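Local coordinates for protein xylan esterase 1 (Thermoanaerobacterium sp. 'JW/SL YS485', PDB 3FCY) that probably removes acetyl groups from acetylated xylan and other acetyl esters, as a calcium-binding carbohydrate esterase with an alpha/beta-hydrolase fold, at residues A[38-43]-A[237-242]; A[91-96]-A[141-146]; A[162-167]-A[175-180]; A[231-236]-A[299-304]. All blocks are in the same frame, centred on the assembly; numbering follows the deposited sequence.

Contact 1. Residues A[38-43]-A[237-242]; sequences REYTGT and YKRVWD
Tyr-40 crosses the side chain of Arg-239 at a slant, its hydroxyl OH lying 3.3 Å from Arg-239 CB and equally near CG and CD. The ring and the guanidinium are inclined 41° to each other. Arg-239 CZ sits 5.3 Å from the ring centroid, so any cation-pi attraction is at most weak; Arg-239 NH2 is engaged in a salt bridge with Asp-31, and NE is hydrogen-bonded to Ser-304 OG. Thr-43 OG1 reaches the tyrosine ring edge in plane and donates a 2.5 Å hydrogen bond to Tyr-40 OH; the same OH is hydrogen-bonded to Asp-236 OD2. Thr-43 CG2, anti to the backbone N (chi1 -56° for OG1), faces helix 237-242, where it rests 3.8 Å from Lys-238 CG and 3.7 Å from Asp-242 OD2. Lys-238 NZ pairs with Asp-242 OD1 at 2.8 Å, on the syn lone pair. A phenylalanine at Tyr-40 would probably leave Thr-43 OG1 and the Asp-236 carboxylate without their shared hydroxyl mate. The helix thus offers the loop mainly the aliphatic parts of Lys-238 and Arg-239, without a direct hydrogen bond; the Tyr-40 hydroxyl has its polar partners in Thr-43 and Asp-236, the Arg-239 guanidinium in Asp-31 and Ser-304.

Contact 2. Residues A[91-96]-A[141-146]; sequences RGARIH and DVRGQG
Asp-141 N donates a nearly straight hydrogen bond (167°, 2.8 Å) to His-96 O, joining the start of strand 94-102 to the chain leaving strand 136-140, its antiparallel neighbour in the sheet of the alpha/beta-hydrolase fold. The same residues pair again through a His-carboxylate hydrogen bond. The two side chains run side by side in the same direction, and His-96 ND1 gives its proton to Asp-141 OD2 at 2.8 Å. This second bond is bent (137°), and the donor comes from well above the carboxylate plane. Ser-121 N donates to the other oxygen, OD1, so the buried acid has a partner on each arm. Beyond it the chain makes a type II turn from Val-142 to Gln-145, with Gly-144 in the position whose positive phi suits glycine. Arg-143, in the same turn, stretches back along the strand with CG to NE extended (chi2 -179°). Small Ala-93 and branched Ile-95 give it an apolar bed, while Asp-183 holds NE in a salt bridge and Val-90 O receives NH2. Ile-95 CD1 lies 3.4 Å from Arg-143 NE, and Ala-93 CB sits over the centre of one guanidinium face, 3.4 Å from Arg-143 CZ.

Contact 3. Residues A[162-167]-A[175-180]; sequences GHIIRG and MLFRHI
The first turn of helix 176-192 is met here by the loop that precedes it, and Leu-176 N donates to Arg-166 O at 3.2 Å (165°). Helix-start N-H groups lack carbonyls a turn earlier; Phe-177 N is served through a water, 3.0 Å from that nitrogen and 2.8 Å from His-163 O. Met-175 holds the N-cap position, its CG against Gly-167 O. Gly-167 has to be glycine: a CB would be jammed against the preceding carbonyl oxygen at these backbone angles and would also crowd Met-175 CA. Leu-176, with CG anti to its own nitrogen (chi1 -177°), brings methyl CD2 squarely over the His-163 ring, 3.5 Å from the centroid, a CH-pi contact. The stem of Arg-166 runs alongside, its CG 3.9 Å from Leu-176 CD2. Phe-177 turns its ring edge to the backbone of Ile-164, with CE2 3.6 Å from His-163 CB and 3.7 Å from Ile-164 CG1. His-163 NE2 bonds to Thr-159 OG1 of the third subunit, and Arg-166 NH2 to the backbone O of the same residue. An alanine in place of His-163 would probably strip the flat platform from under Leu-176 and leave that threonine hydroxyl without its imidazole mate. The preceding loop thus supplies backbone acceptors to the helix's first turn, within a beta-alpha-beta crossover from strand 136-140, beside the probable active site.

Contact 4. Residues A[231-236]-A[299-304]; sequences YPFLSD and QVCPPS
Cys-301 is the first residue of 299-304 to touch the other segment, meeting Pro-232 and Phe-233, and it carries nearly all of the contact. Its SG, anti to the carbonyl carbon (chi1 -72°), is directed into the bend of 231-236. There it lies 3.4 Å from Pro-232 O, 3.7 Å from Tyr-231 O and 3.6 Å from Phe-233 CA. The sulfur reaches the Phe-233 ring at its edge, 5.1 Å from the centroid and 75° off the ring normal, a sulfur-aromatic contact. A compact, polarisable thiol suits a buried spot shared by carbonyls and an aromatic rim. Its backbone N bonds to Asp-298, and its side chain touches His-327, both predicted members of the charge relay. Pro-302 then takes the N-cap position of helix 303-310, and Pro-303 opens the helix, where a proline costs little because no N-H is called for. Ser-304 comes last, its backbone O a loose 4.3 Å from Asp-236 OD2; Ser-304 OG is held by Asp-31 and Arg-239. Asp-236 spends its carboxylate on the loop around Tyr-40 and Thr-43. Two loops thus meet beyond the C-terminal ends of the neighbouring parallel strands 226-230 and 289-295. Since Phe-233 also shares a backbone hydrogen bond with Ser-208, the predicted nucleophile, they join the acid-bearing loop to the nucleophile's surroundings, where an alpha/beta hydrolase carries its catalytic loops.

Contact 1 spans most of the chain: contacts 2 and 3 fall between its segments, closing one after the other, while contact 4 crosses it, 231-236 running directly into helix 237-242. Contacts 1 and 4 are neighbours, their centres about 9 Å apart, sharing helix 303-310 as a common support. Contacts 2 and 3 form another pair, about 12 Å between centres, on the path from strand 136-140 to helix 176-192. Contact 3 joins the pairs, as Ile-164 packs on Phe-233 and Leu-234. Contacts 1 and 2, about 30 Å apart between centres, lie on opposite sides of the chain's centre. Contact 4 lies near the predicted catalytic residues, while contacts 2 and 3 reach the third subunit and contact 1 the second, through Trp-241.

Contact 1. Residues A[38-43]-A[237-242]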
loop_
_atom_site.group_PDB
_atom_site.type_symbol
_atom_site.label_atom_id
_atom_site.label_comp_id
_atom_site.label_asym_id
_atom_site.label_seq_id
_atom_site.Cartn_x
_atom_site.Cartn_y
_atom_site.Cartn_z
ATOM N N ARG A 38 20.764 -17.323 18.203
ATOM C CA ARG A 38 21.309 -18.603 18.650
ATOM C C ARG A 38 21.281 -18.759 20.172
ATOM O O ARG A 38 21.153 -19.868 20.683
ATOM C CB ARG A 38 22.759 -18.744 18.175
ATOM C CG ARG A 38 22.979 -18.584 16.677
ATOM C CD ARG A 38 22.613 -19.840 15.916
ATOM N NE ARG A 38 23.049 -19.781 14.521
ATOM C CZ ARG A 38 22.763 -20.710 13.613
ATOM N NH1 ARG A 38 22.042 -21.770 13.955
ATOM N NH2 ARG A 38 23.191 -20.577 12.365
ATOM N N GLU A 39 21.399 -17.645 20.890
ATOM C CA GLU A 39 21.419 -17.671 22.352
ATOM C C GLU A 39 20.107 -17.268 23.030
ATOM O O GLU A 39 19.929 -17.488 24.226
ATOM C CB GLU A 39 22.534 -16.752 22.851
ATOM C CG GLU A 39 23.845 -16.916 22.108
ATOM C CD GLU A 39 24.868 -17.702 22.893
ATOM O OE1 GLU A 39 24.635 -18.902 23.166
ATOM O OE2 GLU A 39 25.912 -17.109 23.241
ATOM N N TYR A 40 19.194 -16.672 22.271
ATOM C CA TYR A 40 17.917 -16.227 22.822
ATOM C C TYR A 40 17.027 -17.388 23.275
ATOM O O TYR A 40 16.752 -18.311 22.503
ATOM C CB TYR A 40 17.190 -15.379 21.780
ATOM C CG TYR A 40 15.836 -14.888 22.223
ATOM C CD1 TYR A 40 15.707 -13.980 23.275
ATOM C CD2 TYR A 40 14.678 -15.330 21.585
ATOM C CE1 TYR A 40 14.454 -13.521 23.677
ATOM C CE2 TYR A 40 13.425 -14.880 21.980
ATOM C CZ TYR A 40 13.319 -13.978 23.021
ATOM O OH TYR A 40 12.079 -13.534 23.399
ATOM N N THR A 41 16.566 -17.330 24.523
ATOM C CA THR A 41 15.725 -18.389 25.074
ATOM C C THR A 41 14.274 -17.998 25.367
ATOM O O THR A 41 13.539 -18.764 25.990
ATOM C CB THR A 41 16.338 -18.956 26.368
ATOM O OG1 THR A 41 16.552 -17.889 27.298
ATOM C CG2 THR A 41 17.675 -19.641 26.070
ATOM N N GLY A 42 13.856 -16.816 24.935
ATOM C CA GLY A 42 12.475 -16.422 25.165
ATOM C C GLY A 42 12.248 -15.275 26.126
ATOM O O GLY A 42 13.126 -14.922 26.919
ATOM N N THR A 43 11.050 -14.700 26.057
ATOM C CA THR A 43 10.682 -13.575 26.910
ATOM C C THR A 43 9.352 -13.795 27.622
ATOM O O THR A 43 9.182 -13.380 28.767
ATOM C CB THR A 43 10.579 -12.264 26.091
ATOM O OG1 THR A 43 11.813 -12.029 25.401
ATOM C CG2 THR A 43 10.283 -11.079 27.008
ATOM N N TYR A 237 4.887 -15.240 22.980
ATOM C CA TYR A 237 3.951 -14.139 22.740
ATOM C C TYR A 237 4.472 -12.747 23.098
ATOM O O TYR A 237 4.452 -11.848 22.262
ATOM C CB TYR A 237 2.638 -14.412 23.481
ATOM C CG TYR A 237 1.970 -15.701 23.045
ATOM C CD1 TYR A 237 1.449 -15.845 21.756
ATOM C CD2 TYR A 237 1.881 -16.788 23.914
ATOM C CE1 TYR A 237 0.859 -17.043 21.346
ATOM C CE2 TYR A 237 1.295 -17.985 23.517
ATOM C CZ TYR A 237 0.788 -18.107 22.236
ATOM O OH TYR A 237 0.220 -19.298 21.857
ATOM N N LYS A 238 4.941 -12.574 24.331
ATOM C CA LYS A 238 5.457 -11.282 24.792
ATOM C C LYS A 238 6.521 -10.695 23.860
ATOM O O LYS A 238 6.555 -9.481 23.624
ATOM C CB LYS A 238 6.031 -11.432 26.206
ATOM C CG LYS A 238 6.628 -10.156 26.824
ATOM C CD LYS A 238 5.558 -9.167 27.263
ATOM C CE LYS A 238 6.101 -8.144 28.269
ATOM N NZ LYS A 238 7.229 -7.313 27.750
ATOM N N ARG A 239 7.392 -11.552 23.335
ATOM C CA ARG A 239 8.445 -11.105 22.429
ATOM C C ARG A 239 7.842 -10.462 21.183
ATOM O O ARG A 239 8.285 -9.401 20.743
ATOM C CB ARG A 239 9.333 -12.285 22.021
ATOM C CG ARG A 239 10.395 -11.944 20.988
ATOM C CD ARG A 239 11.367 -10.882 21.487
ATOM N NE ARG A 239 12.426 -10.644 20.512
ATOM C CZ ARG A 239 13.332 -9.675 20.602
ATOM N NH1 ARG A 239 13.318 -8.840 21.634
ATOM N NH2 ARG A 239 14.253 -9.536 19.655
ATOM N N VAL A 240 6.834 -11.114 20.615
ATOM C CA VAL A 240 6.163 -10.593 19.425
ATOM C C VAL A 240 5.643 -9.182 19.705
ATOM O O VAL A 240 5.807 -8.271 18.895
ATOM C CB VAL A 240 4.963 -11.485 19.024
ATOM C CG1 VAL A 240 4.258 -10.896 17.804
ATOM C CG2 VAL A 240 5.434 -12.902 18.737
ATOM N N TRP A 241 5.015 -9.013 20.865
ATOM C CA TRP A 241 4.463 -7.725 21.248
ATOM C C TRP A 241 5.569 -6.687 21.439
ATOM O O TRP A 241 5.416 -5.532 21.026
ATOM C CB TRP A 241 3.634 -7.868 22.531
ATOM C CG TRP A 241 3.078 -6.568 23.027
ATOM C CD1 TRP A 241 1.973 -5.909 22.563
ATOM C CD2 TRP A 241 3.656 -5.725 24.028
ATOM N NE1 TRP A 241 1.830 -4.702 23.210
ATOM C CE2 TRP A 241 2.851 -4.564 24.115
ATOM C CE3 TRP A 241 4.780 -5.835 24.858
ATOM C CZ2 TRP A 241 3.136 -3.519 25.000
ATOM C CZ3 TRP A 241 5.065 -4.789 25.742
ATOM C CH2 TRP A 241 4.243 -3.648 25.803
ATOM N N ASP A 242 6.683 -7.098 22.050
ATOM C CA ASP A 242 7.814 -6.193 22.280
ATOM C C ASP A 242 8.385 -5.629 20.977
ATOM O O ASP A 242 8.830 -4.481 20.927
ATOM C CB ASP A 242 8.949 -6.904 23.033
ATOM C CG ASP A 242 8.589 -7.250 24.470
ATOM O OD1 ASP A 242 7.680 -6.610 25.044
ATOM O OD2 ASP A 242 9.238 -8.156 25.035
#

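Contact 2. Residues A[91-96]-A[141-146]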
loop_
_atom_site.group_PDB
_atom_site.type_symbol
_atom_site.label_atom_id
_atom_site.label_comp_id
_atom_site.label_asym_id
_atom_site.label_seq_id
_atom_site.Cartn_x
_atom_site.Cartn_y
_atom_site.Cartn_z
ATOM N N ARG A 91 -14.112 -32.014 26.220
ATOM C CA ARG A 91 -15.313 -31.188 26.175
ATOM C C ARG A 91 -16.334 -31.672 25.145
ATOM O O ARG A 91 -17.218 -30.918 24.732
ATOM C CB ARG A 91 -14.945 -29.715 25.919
ATOM C CG ARG A 91 -13.893 -29.153 26.885
ATOM C CD ARG A 91 -14.233 -29.470 28.340
ATOM N NE ARG A 91 -13.109 -29.247 29.254
ATOM C CZ ARG A 91 -12.690 -28.052 29.670
ATOM N NH1 ARG A 91 -13.298 -26.944 29.259
ATOM N NH2 ARG A 91 -11.662 -27.964 30.507
ATOM N N GLY A 92 -16.200 -32.931 24.734
ATOM C CA GLY A 92 -17.129 -33.521 23.785
ATOM C C GLY A 92 -17.032 -33.095 22.331
ATOM O O GLY A 92 -17.915 -33.416 21.536
ATOM N N ALA A 93 -15.970 -32.386 21.967
ATOM C CA ALA A 93 -15.807 -31.931 20.586
ATOM C C ALA A 93 -15.456 -33.069 19.626
ATOM O O ALA A 93 -14.559 -33.865 19.890
ATOM C CB ALA A 93 -14.738 -30.846 20.518
ATOM N N ARG A 94 -16.172 -33.136 18.510
ATOM C CA ARG A 94 -15.924 -34.161 17.504
ATOM C C ARG A 94 -14.816 -33.625 16.592
ATOM O O ARG A 94 -15.014 -32.644 15.878
ATOM C CB ARG A 94 -17.207 -34.415 16.704
ATOM C CG ARG A 94 -17.243 -35.734 15.959
ATOM C CD ARG A 94 -17.180 -36.930 16.913
ATOM N NE ARG A 94 -17.357 -38.186 16.191
ATOM C CZ ARG A 94 -16.929 -39.367 16.626
ATOM N NH1 ARG A 94 -16.292 -39.465 17.786
ATOM N NH2 ARG A 94 -17.133 -40.453 15.892
ATOM N N ILE A 95 -13.647 -34.262 16.632
ATOM C CA ILE A 95 -12.501 -33.833 15.831
ATOM C C ILE A 95 -12.381 -34.625 14.532
ATOM O O ILE A 95 -12.675 -35.822 14.489
ATOM C CB ILE A 95 -11.181 -33.997 16.625
ATOM C CG1 ILE A 95 -11.336 -33.412 18.032
ATOM C CG2 ILE A 95 -10.036 -33.302 15.892
ATOM C CD1 ILE A 95 -11.680 -31.924 18.069
ATOM N N HIS A 96 -11.940 -33.954 13.472
ATOM C CA HIS A 96 -11.783 -34.601 12.176
ATOM C C HIS A 96 -10.352 -34.562 11.659
ATOM O O HIS A 96 -9.606 -33.616 11.915
ATOM C CB HIS A 96 -12.721 -33.960 11.146
ATOM C CG HIS A 96 -12.452 -34.384 9.733
ATOM N ND1 HIS A 96 -11.521 -33.755 8.932
ATOM C CD2 HIS A 96 -12.983 -35.377 8.982
ATOM C CE1 HIS A 96 -11.494 -34.342 7.748
ATOM N NE2 HIS A 96 -12.372 -35.329 7.753
ATOM N N ASP A 141 -7.761 -31.512 11.485
ATOM C CA ASP A 141 -8.355 -30.191 11.312
ATOM C C ASP A 141 -8.448 -29.595 12.708
ATOM O O ASP A 141 -8.853 -30.279 13.653
ATOM C CB ASP A 141 -9.764 -30.270 10.713
ATOM C CG ASP A 141 -9.756 -30.555 9.225
ATOM O OD1 ASP A 141 -8.752 -30.220 8.557
ATOM O OD2 ASP A 141 -10.765 -31.095 8.721
ATOM N N VAL A 142 -8.056 -28.332 12.844
ATOM C CA VAL A 142 -8.119 -27.658 14.135
ATOM C C VAL A 142 -9.570 -27.266 14.407
ATOM O O VAL A 142 -10.302 -26.899 13.487
ATOM C CB VAL A 142 -7.231 -26.390 14.155
ATOM C CG1 VAL A 142 -7.470 -25.598 15.440
ATOM C CG2 VAL A 142 -5.756 -26.786 14.053
ATOM N N ARG A 143 -9.981 -27.365 15.669
ATOM C CA ARG A 143 -11.341 -27.008 16.067
ATOM C C ARG A 143 -11.740 -25.623 15.572
ATOM O O ARG A 143 -10.976 -24.671 15.690
ATOM C CB ARG A 143 -11.473 -27.008 17.592
ATOM C CG ARG A 143 -11.198 -28.333 18.263
ATOM C CD ARG A 143 -11.392 -28.223 19.769
ATOM N NE ARG A 143 -11.150 -29.503 20.423
ATOM C CZ ARG A 143 -11.662 -29.859 21.596
ATOM N NH1 ARG A 143 -12.455 -29.024 22.259
ATOM N NH2 ARG A 143 -11.390 -31.057 22.098
ATOM N N GLY A 144 -12.944 -25.527 15.023
ATOM C CA GLY A 144 -13.473 -24.255 14.558
ATOM C C GLY A 144 -12.718 -23.424 13.536
ATOM O O GLY A 144 -12.989 -22.226 13.412
ATOM N N GLN A 145 -11.779 -24.018 12.804
ATOM C CA GLN A 145 -11.069 -23.237 11.802
ATOM C C GLN A 145 -11.607 -23.534 10.397
ATOM O O GLN A 145 -12.825 -23.542 10.202
ATOM C CB GLN A 145 -9.549 -23.454 11.920
ATOM C CG GLN A 145 -9.027 -22.982 13.285
ATOM C CD GLN A 145 -7.524 -22.749 13.347
ATOM O OE1 GLN A 145 -6.800 -22.955 12.369
ATOM N NE2 GLN A 145 -7.048 -22.310 14.512
ATOM N N GLY A 146 -10.735 -23.783 9.427
ATOM C CA GLY A 146 -11.220 -24.021 8.075
ATOM C C GLY A 146 -11.678 -25.421 7.711
ATOM O O GLY A 146 -12.121 -25.649 6.583
#

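Contact 3. Residues A[162-167]-A[175-180]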
loop_
_atom_site.group_PDB
_atom_site.type_symbol
_atom_site.label_atom_id
_atom_site.label_comp_id
_atom_site.label_asym_id
_atom_site.label_seq_id
_atom_site.Cartn_x
_atom_site.Cartn_y
_atom_site.Cartn_z
ATOM N N GLY A 162 -9.817 -14.634 16.520
ATOM C CA GLY A 162 -8.669 -15.252 17.158
ATOM C C GLY A 162 -8.895 -16.366 18.159
ATOM O O GLY A 162 -9.725 -16.255 19.065
ATOM N N HIS A 163 -8.130 -17.442 18.002
ATOM C CA HIS A 163 -8.218 -18.582 18.902
ATOM C C HIS A 163 -7.186 -18.500 20.029
ATOM O O HIS A 163 -7.320 -19.177 21.047
ATOM C CB HIS A 163 -8.038 -19.886 18.120
ATOM C CG HIS A 163 -9.284 -20.356 17.437
ATOM N ND1 HIS A 163 -9.296 -21.425 16.568
ATOM C CD2 HIS A 163 -10.566 -19.924 17.521
ATOM C CE1 HIS A 163 -10.532 -21.633 16.147
ATOM N NE2 HIS A 163 -11.321 -20.736 16.711
ATOM N N ILE A 164 -6.157 -17.676 19.847
ATOM C CA ILE A 164 -5.130 -17.523 20.875
ATOM C C ILE A 164 -5.721 -16.905 22.142
ATOM O O ILE A 164 -5.426 -17.351 23.252
ATOM C CB ILE A 164 -3.973 -16.626 20.393
ATOM C CG1 ILE A 164 -3.251 -17.295 19.221
ATOM C CG2 ILE A 164 -3.003 -16.354 21.545
ATOM C CD1 ILE A 164 -2.109 -16.475 18.657
ATOM N N ILE A 165 -6.548 -15.872 21.974
ATOM C CA ILE A 165 -7.172 -15.205 23.111
ATOM C C ILE A 165 -8.538 -15.794 23.445
ATOM O O ILE A 165 -9.220 -15.305 24.339
ATOM C CB ILE A 165 -7.351 -13.684 22.863
ATOM C CG1 ILE A 165 -8.270 -13.450 21.661
ATOM C CG2 ILE A 165 -5.995 -13.026 22.635
ATOM C CD1 ILE A 165 -8.666 -11.994 21.478
ATOM N N ARG A 166 -8.942 -16.836 22.723
ATOM C CA ARG A 166 -10.232 -17.476 22.965
ATOM C C ARG A 166 -10.200 -18.188 24.325
ATOM O O ARG A 166 -9.444 -19.138 24.519
ATOM C CB ARG A 166 -10.544 -18.478 21.843
ATOM C CG ARG A 166 -11.972 -19.035 21.846
ATOM C CD ARG A 166 -13.024 -17.926 21.684
ATOM N NE ARG A 166 -12.816 -17.147 20.465
ATOM C CZ ARG A 166 -13.204 -17.515 19.246
ATOM N NH1 ARG A 166 -13.843 -18.664 19.057
ATOM N NH2 ARG A 166 -12.928 -16.739 18.203
ATOM N N GLY A 167 -11.020 -17.712 25.259
ATOM C CA GLY A 167 -11.058 -18.294 26.589
ATOM C C GLY A 167 -10.028 -17.664 27.515
ATOM O O GLY A 167 -9.826 -18.120 28.646
ATOM N N MET A 175 -9.082 -22.483 28.006
ATOM C CA MET A 175 -8.459 -21.831 26.860
ATOM C C MET A 175 -8.520 -22.794 25.678
ATOM O O MET A 175 -8.107 -23.946 25.785
ATOM C CB MET A 175 -7.023 -21.448 27.209
ATOM C CG MET A 175 -6.970 -20.331 28.244
ATOM S SD MET A 175 -5.331 -19.986 28.876
ATOM C CE MET A 175 -4.634 -19.046 27.522
ATOM N N LEU A 176 -9.052 -22.319 24.554
ATOM C CA LEU A 176 -9.216 -23.161 23.375
ATOM C C LEU A 176 -7.963 -23.858 22.844
ATOM O O LEU A 176 -8.035 -25.021 22.462
ATOM C CB LEU A 176 -9.880 -22.370 22.241
ATOM C CG LEU A 176 -10.170 -23.170 20.969
ATOM C CD1 LEU A 176 -11.040 -24.379 21.301
ATOM C CD2 LEU A 176 -10.862 -22.281 19.936
ATOM N N PHE A 177 -6.822 -23.178 22.797
ATOM C CA PHE A 177 -5.627 -23.854 22.284
ATOM C C PHE A 177 -5.143 -24.934 23.243
ATOM O O PHE A 177 -4.308 -25.766 22.891
ATOM C CB PHE A 177 -4.500 -22.864 21.975
ATOM C CG PHE A 177 -4.450 -22.450 20.528
ATOM C CD1 PHE A 177 -4.214 -23.396 19.528
ATOM C CD2 PHE A 177 -4.666 -21.126 20.157
ATOM C CE1 PHE A 177 -4.199 -23.028 18.177
ATOM C CE2 PHE A 177 -4.653 -20.749 18.814
ATOM C CZ PHE A 177 -4.420 -21.701 17.821
ATOM N N ARG A 178 -5.680 -24.918 24.456
ATOM C CA ARG A 178 -5.334 -25.927 25.444
ATOM C C ARG A 178 -6.002 -27.218 24.956
ATOM O O ARG A 178 -5.385 -28.289 24.935
ATOM C CB ARG A 178 -5.866 -25.498 26.815
ATOM C CG ARG A 178 -5.589 -26.447 27.972
ATOM C CD ARG A 178 -6.772 -27.353 28.211
ATOM N NE ARG A 178 -6.838 -27.832 29.590
ATOM C CZ ARG A 178 -7.770 -28.668 30.033
ATOM N NH1 ARG A 178 -8.707 -29.112 29.204
ATOM N NH2 ARG A 178 -7.764 -29.067 31.297
ATOM N N HIS A 179 -7.257 -27.100 24.524
ATOM C CA HIS A 179 -7.999 -28.253 24.025
ATOM C C HIS A 179 -7.406 -28.718 22.695
ATOM O O HIS A 179 -7.250 -29.917 22.459
ATOM C CB HIS A 179 -9.476 -27.905 23.824
ATOM C CG HIS A 179 -10.101 -27.220 24.999
ATOM N ND1 HIS A 179 -9.781 -27.535 26.301
ATOM C CD2 HIS A 179 -11.043 -26.247 25.066
ATOM C CE1 HIS A 179 -10.497 -26.787 27.122
ATOM N NE2 HIS A 179 -11.271 -25.996 26.398
ATOM N N ILE A 180 -7.086 -27.762 21.829
ATOM C CA ILE A 180 -6.500 -28.070 20.530
ATOM C C ILE A 180 -5.188 -28.832 20.716
ATOM O O ILE A 180 -4.948 -29.829 20.039
ATOM C CB ILE A 180 -6.246 -26.784 19.709
ATOM C CG1 ILE A 180 -7.586 -26.107 19.388
ATOM C CG2 ILE A 180 -5.507 -27.129 18.411
ATOM C CD1 ILE A 180 -7.461 -24.745 18.719
HETATM O O HOH W 1 -6.460 -20.301 23.431
#

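Contact 4. Residues A[231-236]-A[299-304]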
loop_
_atom_site.group_PDB
_atom_site.type_symbol
_atom_site.label_atom_id
_atom_site.label_comp_id
_atom_site.label_asym_id
_atom_site.label_seq_id
_atom_site.Cartn_x
_atom_site.Cartn_y
_atom_site.Cartn_z
ATOM N N TYR A 231 8.869 -22.634 10.715
ATOM C CA TYR A 231 8.527 -21.293 11.194
ATOM C C TYR A 231 7.301 -21.336 12.100
ATOM O O TYR A 231 6.248 -20.782 11.779
ATOM C CB TYR A 231 8.309 -20.328 10.012
ATOM C CG TYR A 231 7.549 -20.872 8.815
ATOM C CD1 TYR A 231 6.215 -20.527 8.591
ATOM C CD2 TYR A 231 8.184 -21.676 7.870
ATOM C CE1 TYR A 231 5.536 -20.964 7.445
ATOM C CE2 TYR A 231 7.517 -22.119 6.727
ATOM C CZ TYR A 231 6.195 -21.758 6.518
ATOM O OH TYR A 231 5.545 -22.183 5.382
ATOM N N PRO A 232 7.440 -21.991 13.265
ATOM C CA PRO A 232 6.363 -22.140 14.249
ATOM C C PRO A 232 5.700 -20.865 14.759
ATOM O O PRO A 232 6.348 -19.849 15.008
ATOM C CB PRO A 232 7.024 -22.942 15.370
ATOM C CG PRO A 232 8.469 -22.522 15.283
ATOM C CD PRO A 232 8.707 -22.532 13.792
ATOM N N PHE A 233 4.385 -20.962 14.899
ATOM C CA PHE A 233 3.512 -19.902 15.390
ATOM C C PHE A 233 3.174 -20.351 16.819
ATOM O O PHE A 233 3.420 -21.507 17.167
ATOM C CB PHE A 233 2.257 -19.882 14.506
ATOM C CG PHE A 233 1.220 -18.857 14.889
ATOM C CD1 PHE A 233 1.530 -17.502 14.934
ATOM C CD2 PHE A 233 -0.102 -19.249 15.111
ATOM C CE1 PHE A 233 0.537 -16.552 15.186
ATOM C CE2 PHE A 233 -1.098 -18.309 15.362
ATOM C CZ PHE A 233 -0.776 -16.957 15.400
ATOM N N LEU A 234 2.635 -19.450 17.637
ATOM C CA LEU A 234 2.253 -19.768 19.020
ATOM C C LEU A 234 3.438 -19.893 19.974
ATOM O O LEU A 234 3.426 -20.718 20.892
ATOM C CB LEU A 234 1.443 -21.070 19.066
ATOM C CG LEU A 234 0.185 -21.155 18.196
ATOM C CD1 LEU A 234 -0.407 -22.553 18.328
ATOM C CD2 LEU A 234 -0.831 -20.091 18.617
ATOM N N SER A 235 4.450 -19.061 19.775
ATOM C CA SER A 235 5.629 -19.116 20.620
ATOM C C SER A 235 6.135 -17.757 21.085
ATOM O O SER A 235 6.235 -16.820 20.292
ATOM C CB SER A 235 6.758 -19.832 19.871
ATOM O OG SER A 235 7.989 -19.749 20.575
ATOM N N ASP A 236 6.435 -17.650 22.378
ATOM C CA ASP A 236 7.013 -16.426 22.921
ATOM C C ASP A 236 6.166 -15.182 22.624
ATOM O O ASP A 236 6.665 -14.191 22.097
ATOM C CB ASP A 236 8.412 -16.287 22.312
ATOM C CG ASP A 236 9.357 -15.470 23.161
ATOM O OD1 ASP A 236 9.047 -15.177 24.333
ATOM O OD2 ASP A 236 10.436 -15.133 22.638
ATOM N N GLN A 299 8.243 -11.691 9.419
ATOM C CA GLN A 299 7.722 -10.759 10.413
ATOM C C GLN A 299 6.422 -11.275 11.034
ATOM O O GLN A 299 5.930 -10.717 12.013
ATOM C CB GLN A 299 7.511 -9.374 9.789
ATOM C CG GLN A 299 8.815 -8.601 9.613
ATOM C CD GLN A 299 8.635 -7.286 8.882
ATOM O OE1 GLN A 299 7.779 -6.475 9.235
ATOM N NE2 GLN A 299 9.454 -7.064 7.860
ATOM N N VAL A 300 5.873 -12.340 10.456
ATOM C CA VAL A 300 4.650 -12.953 10.964
ATOM C C VAL A 300 5.037 -13.747 12.217
ATOM O O VAL A 300 4.401 -13.636 13.267
ATOM C CB VAL A 300 4.036 -13.900 9.913
ATOM C CG1 VAL A 300 2.771 -14.548 10.456
ATOM C CG2 VAL A 300 3.727 -13.119 8.645
ATOM N N CYS A 301 6.084 -14.557 12.089
ATOM C CA CYS A 301 6.606 -15.337 13.203
ATOM C C CYS A 301 8.064 -14.913 13.346
ATOM O O CYS A 301 8.971 -15.543 12.789
ATOM C CB CYS A 301 6.519 -16.841 12.925
ATOM S SG CYS A 301 4.838 -17.539 12.981
ATOM N N PRO A 302 8.304 -13.826 14.090
ATOM C CA PRO A 302 9.641 -13.274 14.331
ATOM C C PRO A 302 10.681 -14.362 14.577
ATOM O O PRO A 302 10.461 -15.271 15.373
ATOM C CB PRO A 302 9.429 -12.390 15.554
ATOM C CG PRO A 302 8.038 -11.881 15.345
ATOM C CD PRO A 302 7.296 -13.131 14.913
ATOM N N PRO A 303 11.833 -14.274 13.894
ATOM C CA PRO A 303 12.911 -15.257 14.041
ATOM C C PRO A 303 13.236 -15.544 15.503
ATOM O O PRO A 303 13.469 -16.691 15.879
ATOM C CB PRO A 303 14.076 -14.602 13.310
ATOM C CG PRO A 303 13.386 -13.833 12.220
ATOM C CD PRO A 303 12.218 -13.207 12.952
ATOM N N SER A 304 13.239 -14.500 16.327
ATOM C CA SER A 304 13.545 -14.657 17.747
ATOM C C SER A 304 12.556 -15.571 18.473
ATOM O O SER A 304 12.946 -16.328 19.364
ATOM C CB SER A 304 13.605 -13.285 18.437
ATOM O OG SER A 304 12.395 -12.561 18.286
#